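Local structure of autoinducer 2-binding protein LsrB (Clostridium saccharobutylicum DSM 13864, 6DSP) at residues A[48-53]-A[302-307]; A[208-211]-A[216-219]; A[84-87]-A[91-94]; A[194-199]-A[225-230]. The protein binds the quorum-sensing signal autoinducer-2 as a receptor of the periplasmic solute-binding protein type, holding the signal between two lobes. All coordinates share one frame; numbering follows the deposited sequence.

Interaction 1: A[48-53]-A[302-307]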
loop_
_atom_site.group_PDB
_atom_site.type_symbol
_atom_site.label_atom_id
_atom_site.label_comp_id
_atom_site.label_asym_id
_atom_site.label_seq_id
_atom_site.Cartn_x
_atom_site.Cartn_y
_atom_site.Cartn_z
ATOM N N GLU A 48 8.067 -8.231 20.012
ATOM C CA GLU A 48 8.948 -8.872 20.982
ATOM C C GLU A 48 9.263 -7.928 22.133
ATOM O O GLU A 48 9.320 -8.346 23.298
ATOM C CB GLU A 48 10.243 -9.285 20.286
ATOM C CG GLU A 48 10.102 -10.427 19.305
ATOM C CD GLU A 48 10.205 -11.775 19.977
ATOM O OE1 GLU A 48 9.770 -12.780 19.367
ATOM O OE2 GLU A 48 10.714 -11.828 21.121
ATOM N N GLN A 49 9.494 -6.650 21.822
ATOM C CA GLN A 49 9.746 -5.663 22.861
ATOM C C GLN A 49 8.494 -5.345 23.664
ATOM O O GLN A 49 8.585 -5.098 24.869
ATOM C CB GLN A 49 10.310 -4.386 22.243
ATOM C CG GLN A 49 11.696 -4.572 21.674
ATOM C CD GLN A 49 12.655 -5.188 22.685
ATOM O OE1 GLN A 49 12.864 -4.643 23.775
ATOM N NE2 GLN A 49 13.225 -6.339 22.338
ATOM N N TRP A 50 7.329 -5.345 23.025
ATOM C CA TRP A 50 6.090 -4.996 23.703
ATOM C C TRP A 50 5.525 -6.139 24.530
ATOM O O TRP A 50 4.682 -5.890 25.392
ATOM C CB TRP A 50 5.051 -4.569 22.677
ATOM C CG TRP A 50 5.347 -3.249 22.008
ATOM C CD1 TRP A 50 5.930 -2.152 22.570
ATOM C CD2 TRP A 50 5.031 -2.889 20.647
ATOM N NE1 TRP A 50 6.012 -1.136 21.632
ATOM C CE2 TRP A 50 5.453 -1.560 20.455
ATOM C CE3 TRP A 50 4.434 -3.568 19.581
ATOM C CZ2 TRP A 50 5.310 -0.891 19.226
ATOM C CZ3 TRP A 50 4.264 -2.898 18.362
ATOM C CH2 TRP A 50 4.707 -1.571 18.198
ATOM N N GLY A 51 5.957 -7.374 24.288
ATOM C CA GLY A 51 5.504 -8.492 25.094
ATOM C C GLY A 51 4.237 -9.183 24.644
ATOM O O GLY A 51 3.499 -9.706 25.488
ATOM N N PHE A 52 3.953 -9.217 23.343
ATOM C CA PHE A 52 2.839 -10.010 22.846
ATOM C C PHE A 52 3.274 -10.687 21.556
ATOM O O PHE A 52 4.303 -10.351 20.975
ATOM C CB PHE A 52 1.561 -9.169 22.679
ATOM C CG PHE A 52 1.646 -8.109 21.615
ATOM C CD1 PHE A 52 2.046 -6.812 21.928
ATOM C CD2 PHE A 52 1.291 -8.399 20.297
ATOM C CE1 PHE A 52 2.112 -5.819 20.940
ATOM C CE2 PHE A 52 1.332 -7.414 19.302
ATOM C CZ PHE A 52 1.743 -6.111 19.621
ATOM N N LYS A 53 2.485 -11.657 21.127
ATOM C CA LYS A 53 2.792 -12.459 19.957
ATOM C C LYS A 53 2.079 -11.921 18.723
ATOM O O LYS A 53 0.884 -11.608 18.760
ATOM C CB LYS A 53 2.330 -13.899 20.171
ATOM C CG LYS A 53 2.690 -14.816 19.036
ATOM C CD LYS A 53 4.200 -14.867 18.885
ATOM C CE LYS A 53 4.641 -15.627 17.635
ATOM N NZ LYS A 53 6.119 -15.786 17.651
ATOM N N PRO A 302 4.738 2.665 22.906
ATOM C CA PRO A 302 6.109 2.697 23.434
ATOM C C PRO A 302 7.138 2.504 22.329
ATOM O O PRO A 302 7.020 1.599 21.501
ATOM C CB PRO A 302 6.135 1.531 24.426
ATOM C CG PRO A 302 4.718 1.314 24.802
ATOM C CD PRO A 302 3.907 1.654 23.575
ATOM N N THR A 303 8.156 3.366 22.328
ATOM C CA THR A 303 9.286 3.388 21.389
ATOM C C THR A 303 8.922 3.818 19.971
ATOM O O THR A 303 9.812 3.856 19.107
ATOM C CB THR A 303 10.113 2.089 21.365
ATOM O OG1 THR A 303 9.444 1.092 20.580
ATOM C CG2 THR A 303 10.324 1.566 22.776
ATOM N N VAL A 304 7.662 4.137 19.697
ATOM C CA VAL A 304 7.235 4.643 18.403
ATOM C C VAL A 304 6.842 6.110 18.488
ATOM O O VAL A 304 7.350 6.941 17.739
ATOM C CB VAL A 304 6.087 3.791 17.824
ATOM C CG1 VAL A 304 5.560 4.446 16.554
ATOM C CG2 VAL A 304 6.583 2.384 17.549
ATOM N N GLY A 305 5.960 6.446 19.411
ATOM C CA GLY A 305 5.539 7.804 19.637
ATOM C C GLY A 305 4.049 7.844 19.864
ATOM O O GLY A 305 3.378 6.810 19.954
ATOM N N THR A 306 3.537 9.060 19.964
ATOM C CA THR A 306 2.135 9.289 20.260
ATOM C C THR A 306 1.375 9.410 18.950
ATOM O O THR A 306 1.784 10.151 18.052
ATOM C CB THR A 306 1.995 10.575 21.072
ATOM O OG1 THR A 306 2.697 10.413 22.304
ATOM C CG2 THR A 306 0.546 10.852 21.354
ATOM N N VAL A 307 0.280 8.674 18.840
ATOM C CA VAL A 307 -0.559 8.714 17.652
ATOM C C VAL A 307 -1.910 9.294 18.028
ATOM O O VAL A 307 -2.344 9.214 19.183
ATOM C CB VAL A 307 -0.702 7.331 16.985
ATOM C CG1 VAL A 307 0.679 6.786 16.689
ATOM C CG2 VAL A 307 -1.497 6.376 17.863
#
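Trp50, the last residue of helix 34-50, meets the loop 302-304 with the edge of its indole. From CB, with CG anti to the carbonyl carbon (chi1 -69°), the ring swings toward that loop. CD1 comes first, 4.1 Å from Pro302 CB. Next to it, NE1 donates a hydrogen bond to Pro302 O at 2.9 Å, nearly straight with an N-H...O angle of 161°; the oxygen lies almost exactly in the ring plane, while NE1 itself is tilted from the plane of the carbonyl. Further round the rim, CZ2 touches Val304 CG2 at 3.9 Å, again at the edge; apolar contacts flank the polar one, and together they should limit rotation of the ring. Pro302 O is gripped twice: Thr303 OG1 donates to it at 2.6 Å, from the same face of the carbonyl plane as the indole. Where the loop runs into strand 305-311, Val304 and Gly305 both face Ile301 in a classic beta bulge. This surface contact ties the C-terminal end of helix 34-50 to the link between strands 298-301 and 305-311. Helix 273-288 lies beside both partners: Tyr282 meets the Trp50 ring edge-to-face and touches Pro302, and Ile275 packs on Val304.

Interaction 2: A[208-211]-A[216-219]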
loop_
_atom_site.group_PDB
_atom_site.type_symbol
_atom_site.label_atom_id
_atom_site.label_comp_id
_atom_site.label_asym_id
_atom_site.label_seq_id
_atom_site.Cartn_x
_atom_site.Cartn_y
_atom_site.Cartn_z
ATOM N N GLU A 208 5.403 -5.783 -19.969
ATOM C CA GLU A 208 5.803 -5.914 -21.371
ATOM C C GLU A 208 4.653 -5.583 -22.309
ATOM O O GLU A 208 4.852 -4.937 -23.353
ATOM C CB GLU A 208 6.299 -7.343 -21.627
ATOM C CG GLU A 208 7.595 -7.610 -20.906
ATOM C CD GLU A 208 8.033 -9.046 -20.926
ATOM O OE1 GLU A 208 7.169 -9.963 -21.006
ATOM O OE2 GLU A 208 9.256 -9.247 -20.823
ATOM N N SER A 209 3.432 -5.995 -21.949
ATOM C CA SER A 209 2.251 -5.658 -22.744
ATOM C C SER A 209 2.062 -4.149 -22.854
ATOM O O SER A 209 1.706 -3.637 -23.922
ATOM C CB SER A 209 0.992 -6.289 -22.112
ATOM O OG SER A 209 0.978 -7.717 -22.165
ATOM N N ILE A 210 2.241 -3.420 -21.756
ATOM C CA ILE A 210 2.097 -1.967 -21.827
ATOM C C ILE A 210 3.104 -1.369 -22.790
ATOM O O ILE A 210 2.757 -0.532 -23.629
ATOM C CB ILE A 210 2.255 -1.343 -20.432
ATOM C CG1 ILE A 210 1.200 -1.883 -19.467
ATOM C CG2 ILE A 210 2.238 0.189 -20.530
ATOM C CD1 ILE A 210 1.397 -1.368 -18.041
ATOM N N LEU A 211 4.373 -1.800 -22.700
ATOM C CA LEU A 211 5.405 -1.224 -23.543
ATOM C C LEU A 211 5.249 -1.642 -24.997
ATOM O O LEU A 211 5.659 -0.895 -25.897
ATOM C CB LEU A 211 6.769 -1.610 -22.987
ATOM C CG LEU A 211 7.140 -0.968 -21.641
ATOM C CD1 LEU A 211 8.359 -1.649 -21.012
ATOM C CD2 LEU A 211 7.386 0.537 -21.845
ATOM N N ASP A 216 5.343 4.321 -27.302
ATOM C CA ASP A 216 5.730 5.712 -27.081
ATOM C C ASP A 216 5.230 6.271 -25.744
ATOM O O ASP A 216 5.232 7.502 -25.548
ATOM C CB ASP A 216 5.249 6.596 -28.230
ATOM C CG ASP A 216 3.742 6.638 -28.344
ATOM O OD1 ASP A 216 3.039 5.933 -27.607
ATOM O OD2 ASP A 216 3.232 7.345 -29.212
ATOM N N ILE A 217 4.803 5.413 -24.821
ATOM C CA ILE A 217 4.339 5.913 -23.535
ATOM C C ILE A 217 5.487 6.654 -22.830
ATOM O O ILE A 217 6.661 6.271 -22.928
ATOM C CB ILE A 217 3.770 4.745 -22.705
ATOM C CG1 ILE A 217 2.895 5.263 -21.564
ATOM C CG2 ILE A 217 4.897 3.808 -22.217
ATOM C CD1 ILE A 217 2.006 4.157 -20.954
ATOM N N ASP A 218 5.126 7.713 -22.086
ATOM C CA ASP A 218 6.127 8.499 -21.379
ATOM C C ASP A 218 6.265 8.125 -19.915
ATOM O O ASP A 218 7.369 8.218 -19.356
ATOM C CB ASP A 218 5.765 9.996 -21.415
ATOM C CG ASP A 218 5.920 10.600 -22.796
ATOM O OD1 ASP A 218 7.048 10.547 -23.346
ATOM O OD2 ASP A 218 4.900 11.098 -23.322
ATOM N N LEU A 219 5.173 7.724 -19.279
ATOM C CA LEU A 219 5.138 7.542 -17.829
ATOM C C LEU A 219 4.234 6.368 -17.501
ATOM O O LEU A 219 3.091 6.306 -17.982
ATOM C CB LEU A 219 4.543 8.830 -17.197
ATOM C CG LEU A 219 4.178 8.762 -15.722
ATOM C CD1 LEU A 219 5.438 8.534 -14.858
ATOM C CD2 LEU A 219 3.414 10.018 -15.331
#
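Ile217 reaches from the loop before strand 219-222 to helix 200-213 and places one methyl on each of two consecutive helix residues. Its branches divide the work. CG1 stands anti to the backbone N (chi1 -162°) and the chain stays extended to CD1, which meets Ile210 CG2 at 4.0 Å. The other branch, CG2, takes the crowded position between the backbone N and the carbonyl carbon, and from there touches Leu211 CD2 at 4.1 Å.

On the helix side the two residues present themselves differently. Ile210 uses its short branch: CG1 is beside the backbone N and CG2 anti to it, which makes CG2 the methyl that meets Ile217 CD1, and the two side chains run obliquely past each other. The CA-CB bond of Leu211 does not aim at the loop, but the end of the side chain comes nearer, and CD2 approaches with the side chain roughly perpendicular to that of Ile217. No hydrogen bond joins the segments; methyl packing among three buried side chains carries the contact. Polar groups of the loop are held elsewhere, Asp216 by a salt bridge to Lys155 and Asp218 by one to Arg145.

The contact closes the turn from helix to strand in an alpha/beta lobe. Ile210 and Ile217 both rest on Cys157 of strand 155-160. Outward along the sheet, Ile217 also touches Val189 of strand 187-195, while Gln231 of helix 227-237 packs against both Ile210 and Leu211.

Interaction 3: A[84-87]-A[91-94]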
loop_
_atom_site.group_PDB
_atom_site.type_symbol
_atom_site.label_atom_id
_atom_site.label_comp_id
_atom_site.label_asym_id
_atom_site.label_seq_id
_atom_site.Cartn_x
_atom_site.Cartn_y
_atom_site.Cartn_z
ATOM N N LEU A 84 -5.360 -6.786 9.490
ATOM C CA LEU A 84 -5.484 -7.250 8.104
ATOM C C LEU A 84 -5.231 -6.133 7.104
ATOM O O LEU A 84 -5.766 -5.029 7.262
ATOM C CB LEU A 84 -6.934 -7.755 7.866
ATOM C CG LEU A 84 -7.391 -8.042 6.437
ATOM C CD1 LEU A 84 -6.687 -9.268 5.903
ATOM C CD2 LEU A 84 -8.888 -8.202 6.379
ATOM N N SER A 85 -4.504 -6.450 6.038
ATOM C CA SER A 85 -4.488 -5.623 4.827
ATOM C C SER A 85 -5.289 -6.365 3.759
ATOM O O SER A 85 -4.942 -7.497 3.382
ATOM C CB SER A 85 -3.069 -5.372 4.329
ATOM O OG SER A 85 -3.167 -4.637 3.112
ATOM N N SER A 86 -6.382 -5.755 3.332
ATOM C CA SER A 86 -7.384 -6.430 2.514
ATOM C C SER A 86 -7.119 -6.302 1.015
ATOM O O SER A 86 -6.848 -5.195 0.522
ATOM C CB SER A 86 -8.738 -5.810 2.868
ATOM O OG SER A 86 -9.742 -6.195 1.986
ATOM N N VAL A 87 -7.236 -7.430 0.290
ATOM C CA VAL A 87 -7.166 -7.391 -1.172
ATOM C C VAL A 87 -8.484 -6.955 -1.806
ATOM O O VAL A 87 -8.482 -6.506 -2.956
ATOM C CB VAL A 87 -6.699 -8.718 -1.778
ATOM C CG1 VAL A 87 -5.365 -9.151 -1.249
ATOM C CG2 VAL A 87 -7.696 -9.779 -1.565
ATOM N N GLY A 91 -15.141 -8.736 -0.086
ATOM C CA GLY A 91 -14.945 -10.174 0.046
ATOM C C GLY A 91 -14.517 -10.643 1.407
ATOM O O GLY A 91 -14.516 -11.854 1.640
ATOM N N VAL A 92 -14.182 -9.749 2.326
ATOM C CA VAL A 92 -13.867 -10.178 3.684
ATOM C C VAL A 92 -14.839 -9.634 4.710
ATOM O O VAL A 92 -14.676 -9.914 5.908
ATOM C CB VAL A 92 -12.422 -9.834 4.094
ATOM C CG1 VAL A 92 -11.448 -10.670 3.283
ATOM C CG2 VAL A 92 -12.173 -8.330 3.985
ATOM N N LYS A 93 -15.856 -8.884 4.286
ATOM C CA LYS A 93 -16.770 -8.261 5.243
ATOM C C LYS A 93 -17.423 -9.307 6.155
ATOM O O LYS A 93 -17.432 -9.160 7.387
ATOM C CB LYS A 93 -17.814 -7.406 4.519
ATOM C CG LYS A 93 -18.680 -6.568 5.439
ATOM C CD LYS A 93 -19.657 -5.727 4.663
ATOM C CE LYS A 93 -20.378 -4.786 5.609
ATOM N NZ LYS A 93 -21.438 -3.994 4.947
ATOM N N ASP A 94 -18.016 -10.362 5.569
ATOM C CA ASP A 94 -18.722 -11.359 6.378
ATOM C C ASP A 94 -17.772 -12.081 7.330
ATOM O O ASP A 94 -18.110 -12.311 8.505
ATOM C CB ASP A 94 -19.424 -12.386 5.496
ATOM C CG ASP A 94 -20.572 -11.805 4.698
ATOM O OD1 ASP A 94 -21.006 -10.660 4.906
ATOM O OD2 ASP A 94 -21.063 -12.533 3.825
#
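Val92 and Leu84 reach toward each other tip to tip, methyl against methyl, with Val92 CG2 and Leu84 CD2 4.1 Å apart. The same CG2 also serves Ser86, whose OG lies 3.8 Å away, so one methyl of helix 89-101 is set against two side chains of the segment that leads into it. Leu84 and Ser86, two apart on the extended backbone, both start out toward the helix; Ser85 between them turns elsewhere, its OG bonded to Asp110. In Val92, CG1 lies anti to the carbonyl carbon (chi1 -68°), which puts CG2 between the backbone N and the carbonyl carbon, facing the pair; in Ser86, OG stands anti to the backbone N. The contact packs the end of strand 81-84 against the helix that follows, as in the beta-alpha units of this fold, and Val68 and Ile71 of helix 64-76 also touch Val92. Chemically, it is dispersion and close fit that join the segments, without a hydrogen bond across. The hydroxyl of Ser86 makes only a van der Waals approach to the methyl; it also makes a weak hydrogen bond with Asp88 N, so the valine adds an apolar wall beside a buried polar atom.

Interaction 4: A[194-199]-A[225-230]. With PAV ((2R,4S)-2-methyl-2,3,3,4-tetrahydroxytetrahydrofuran), chain C.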
loop_
_atom_site.group_PDB
_atom_site.type_symbol
_atom_site.label_atom_id
_atom_site.label_comp_id
_atom_site.label_asym_id
_atom_site.label_seq_id
_atom_site.Cartn_x
_atom_site.Cartn_y
_atom_site.Cartn_z
ATOM N N TYR A 194 -3.958 -1.017 -16.150
ATOM C CA TYR A 194 -3.448 -2.372 -16.274
ATOM C C TYR A 194 -3.313 -3.001 -14.893
ATOM O O TYR A 194 -2.840 -2.364 -13.948
ATOM C CB TYR A 194 -2.101 -2.370 -16.992
ATOM C CG TYR A 194 -2.206 -2.201 -18.491
ATOM C CD1 TYR A 194 -2.172 -0.928 -19.088
ATOM C CD2 TYR A 194 -2.307 -3.313 -19.315
ATOM C CE1 TYR A 194 -2.228 -0.783 -20.458
ATOM C CE2 TYR A 194 -2.359 -3.177 -20.701
ATOM C CZ TYR A 194 -2.329 -1.911 -21.257
ATOM O OH TYR A 194 -2.380 -1.768 -22.615
ATOM N N TYR A 195 -3.679 -4.276 -14.808
ATOM C CA TYR A 195 -3.708 -4.994 -13.535
ATOM C C TYR A 195 -2.876 -6.267 -13.622
ATOM O O TYR A 195 -3.010 -7.047 -14.574
ATOM C CB TYR A 195 -5.148 -5.375 -13.150
ATOM C CG TYR A 195 -6.023 -4.161 -12.971
ATOM C CD1 TYR A 195 -5.705 -3.184 -12.008
ATOM C CD2 TYR A 195 -7.200 -4.012 -13.717
ATOM C CE1 TYR A 195 -6.521 -2.040 -11.847
ATOM C CE2 TYR A 195 -8.010 -2.886 -13.568
ATOM C CZ TYR A 195 -7.678 -1.915 -12.627
ATOM O OH TYR A 195 -8.487 -0.814 -12.456
ATOM N N SER A 196 -2.030 -6.492 -12.608
ATOM C CA SER A 196 -1.192 -7.696 -12.571
ATOM C C SER A 196 -1.393 -8.547 -11.322
ATOM O O SER A 196 -0.685 -9.557 -11.156
ATOM C CB SER A 196 0.286 -7.396 -12.834
ATOM O OG SER A 196 0.747 -6.331 -12.020
ATOM N N ASN A 197 -2.370 -8.224 -10.494
ATOM C CA ASN A 197 -2.891 -9.165 -9.509
ATOM C C ASN A 197 -1.885 -9.567 -8.449
ATOM O O ASN A 197 -2.046 -10.616 -7.803
ATOM C CB ASN A 197 -3.532 -10.379 -10.191
ATOM C CG ASN A 197 -4.532 -9.943 -11.222
ATOM O OD1 ASN A 197 -5.504 -9.314 -10.881
ATOM N ND2 ASN A 197 -4.281 -10.251 -12.473
ATOM N N GLN A 198 -0.866 -8.748 -8.250
ATOM C CA GLN A 198 0.210 -8.995 -7.288
ATOM C C GLN A 198 0.957 -10.287 -7.566
ATOM O O GLN A 198 1.576 -10.854 -6.654
ATOM C CB GLN A 198 -0.278 -8.906 -5.837
ATOM C CG GLN A 198 -0.895 -7.548 -5.575
ATOM C CD GLN A 198 -1.443 -7.384 -4.195
ATOM O OE1 GLN A 198 -2.624 -7.650 -3.952
ATOM N NE2 GLN A 198 -0.588 -6.998 -3.271
ATOM N N ASP A 199 0.930 -10.755 -8.804
ATOM C CA ASP A 199 1.669 -11.936 -9.201
ATOM C C ASP A 199 2.968 -11.464 -9.863
ATOM O O ASP A 199 2.922 -10.762 -10.873
ATOM C CB ASP A 199 0.808 -12.751 -10.162
ATOM C CG ASP A 199 1.482 -14.022 -10.541
ATOM O OD1 ASP A 199 2.446 -13.995 -11.306
ATOM O OD2 ASP A 199 1.120 -15.042 -9.950
ATOM N N SER A 225 3.433 -2.768 -5.085
ATOM C CA SER A 225 4.763 -3.286 -4.793
ATOM C C SER A 225 5.195 -4.447 -5.698
ATOM O O SER A 225 6.375 -4.815 -5.671
ATOM C CB SER A 225 4.903 -3.689 -3.337
ATOM O OG SER A 225 4.109 -4.812 -3.061
ATOM N N THR A 226 4.271 -5.043 -6.451
ATOM C CA THR A 226 4.587 -6.050 -7.453
ATOM C C THR A 226 4.656 -5.426 -8.839
ATOM O O THR A 226 5.583 -5.702 -9.614
ATOM C CB THR A 226 3.526 -7.180 -7.455
ATOM O OG1 THR A 226 3.314 -7.659 -6.129
ATOM C CG2 THR A 226 4.003 -8.339 -8.278
ATOM N N ALA A 227 3.692 -4.565 -9.162
ATOM C CA ALA A 227 3.713 -3.915 -10.472
ATOM C C ALA A 227 4.981 -3.111 -10.701
ATOM O O ALA A 227 5.500 -3.088 -11.818
ATOM C CB ALA A 227 2.517 -2.987 -10.607
ATOM N N LEU A 228 5.492 -2.417 -9.668
ATOM C CA LEU A 228 6.665 -1.570 -9.884
ATOM C C LEU A 228 7.902 -2.373 -10.269
ATOM O O LEU A 228 8.499 -2.086 -11.317
ATOM C CB LEU A 228 6.888 -0.655 -8.671
ATOM C CG LEU A 228 8.153 0.208 -8.824
ATOM C CD1 LEU A 228 8.128 1.088 -10.105
ATOM C CD2 LEU A 228 8.358 1.084 -7.599
ATOM N N PRO A 229 8.339 -3.386 -9.504
ATOM C CA PRO A 229 9.506 -4.162 -9.964
ATOM C C PRO A 229 9.211 -4.944 -11.226
ATOM O O PRO A 229 10.104 -5.107 -12.065
ATOM C CB PRO A 229 9.845 -5.062 -8.771
ATOM C CG PRO A 229 8.542 -5.114 -7.938
ATOM C CD PRO A 229 7.933 -3.730 -8.124
ATOM N N GLY A 230 7.972 -5.394 -11.427
ATOM C CA GLY A 230 7.670 -6.090 -12.667
ATOM C C GLY A 230 7.783 -5.170 -13.869
ATOM O O GLY A 230 8.275 -5.574 -14.927
HETATM O O2 PAV C . 1.532 -0.005 -3.030
HETATM C C2 PAV C . 1.607 -1.041 -2.029
HETATM C C1 PAV C . 2.971 -1.073 -1.306
HETATM O O5 PAV C . 1.630 -2.335 -2.851
HETATM C C5 PAV C . 1.154 -3.324 -2.046
HETATM C C4 PAV C . 0.593 -2.664 -0.773
HETATM O O4 PAV C . -0.669 -3.230 -0.432
HETATM C C3 PAV C . 0.542 -1.190 -1.187
HETATM O O3 PAV C . 0.686 -0.361 -0.066
HETATM O O13 PAV C . -0.658 -0.920 -1.875
HETATM O O HOH W 1 1.915 -5.986 -4.337
HETATM O O HOH W 2 4.182 -10.343 -5.296
#
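Thr226 turns its two branches to the 196-199 turn: OG1 stands anti to the carbonyl carbon (chi1 -50°) and CG2 anti to the backbone N. The turn from Ser196 to Asp199 is a type I' beta turn, closed by Asp199 N donating to Ser196 O, at the end of strand 187-195 in a parallel sheet of the periplasmic binding protein fold. CG2 packs on the backbone, 3.7 Å from Asp199 C, while OG1 comes to 3.6 Å from Gln198 CA. Beside them, Ala227 CB lies 4.0 Å from Ser196 OG, whose hydrogen bond goes to His159.

No direct hydrogen bond joins the segments; two waters do it instead. One accepts from Gln198 NE2, donates to Ser225 OG and also bonds Thr226 OG1. The other donates to Gln198 O and bonds the same hydroxyl. Gln198, extended beyond CG, brings its amide to the first water. Ser225 OG, also hydrogen-bonded to Asn33, lies 3.5 Å from C5 of the ligand, which places the water bridge next to the autoinducer-2 pocket. Asp110, Asp167, Lys29 and Gln168 are also hydrogen-bonded to the ligand; here Ser225 N donates to its O5 at 2.9 Å, with an N-H...O angle of 150°.

How the interactions relate
Interaction 4 is the contact at the ligand, which Ser225 binds directly. Interaction 2 lies behind it in the same lobe, with centres 14 Å apart, and the two touch where Ile210 CG1 meets Tyr194 CD1 at 3.5 Å; helix 200-213 directly follows strand 187-195. Interaction 3 lies in the other lobe, at the end of strand 81-84 of the eight-stranded mixed sheet, yet its edge reaches interaction 4: Val87 CG1 lies 4.1 Å from Gln198 OE1, and the side chain of Ser86 is about 9 Å from the ligand. Interaction 1 involves strand 305-311 of that same sheet, its centre 25 Å from that of interaction 3, 32 Å from that of interaction 4 and 44 Å from that of interaction 2.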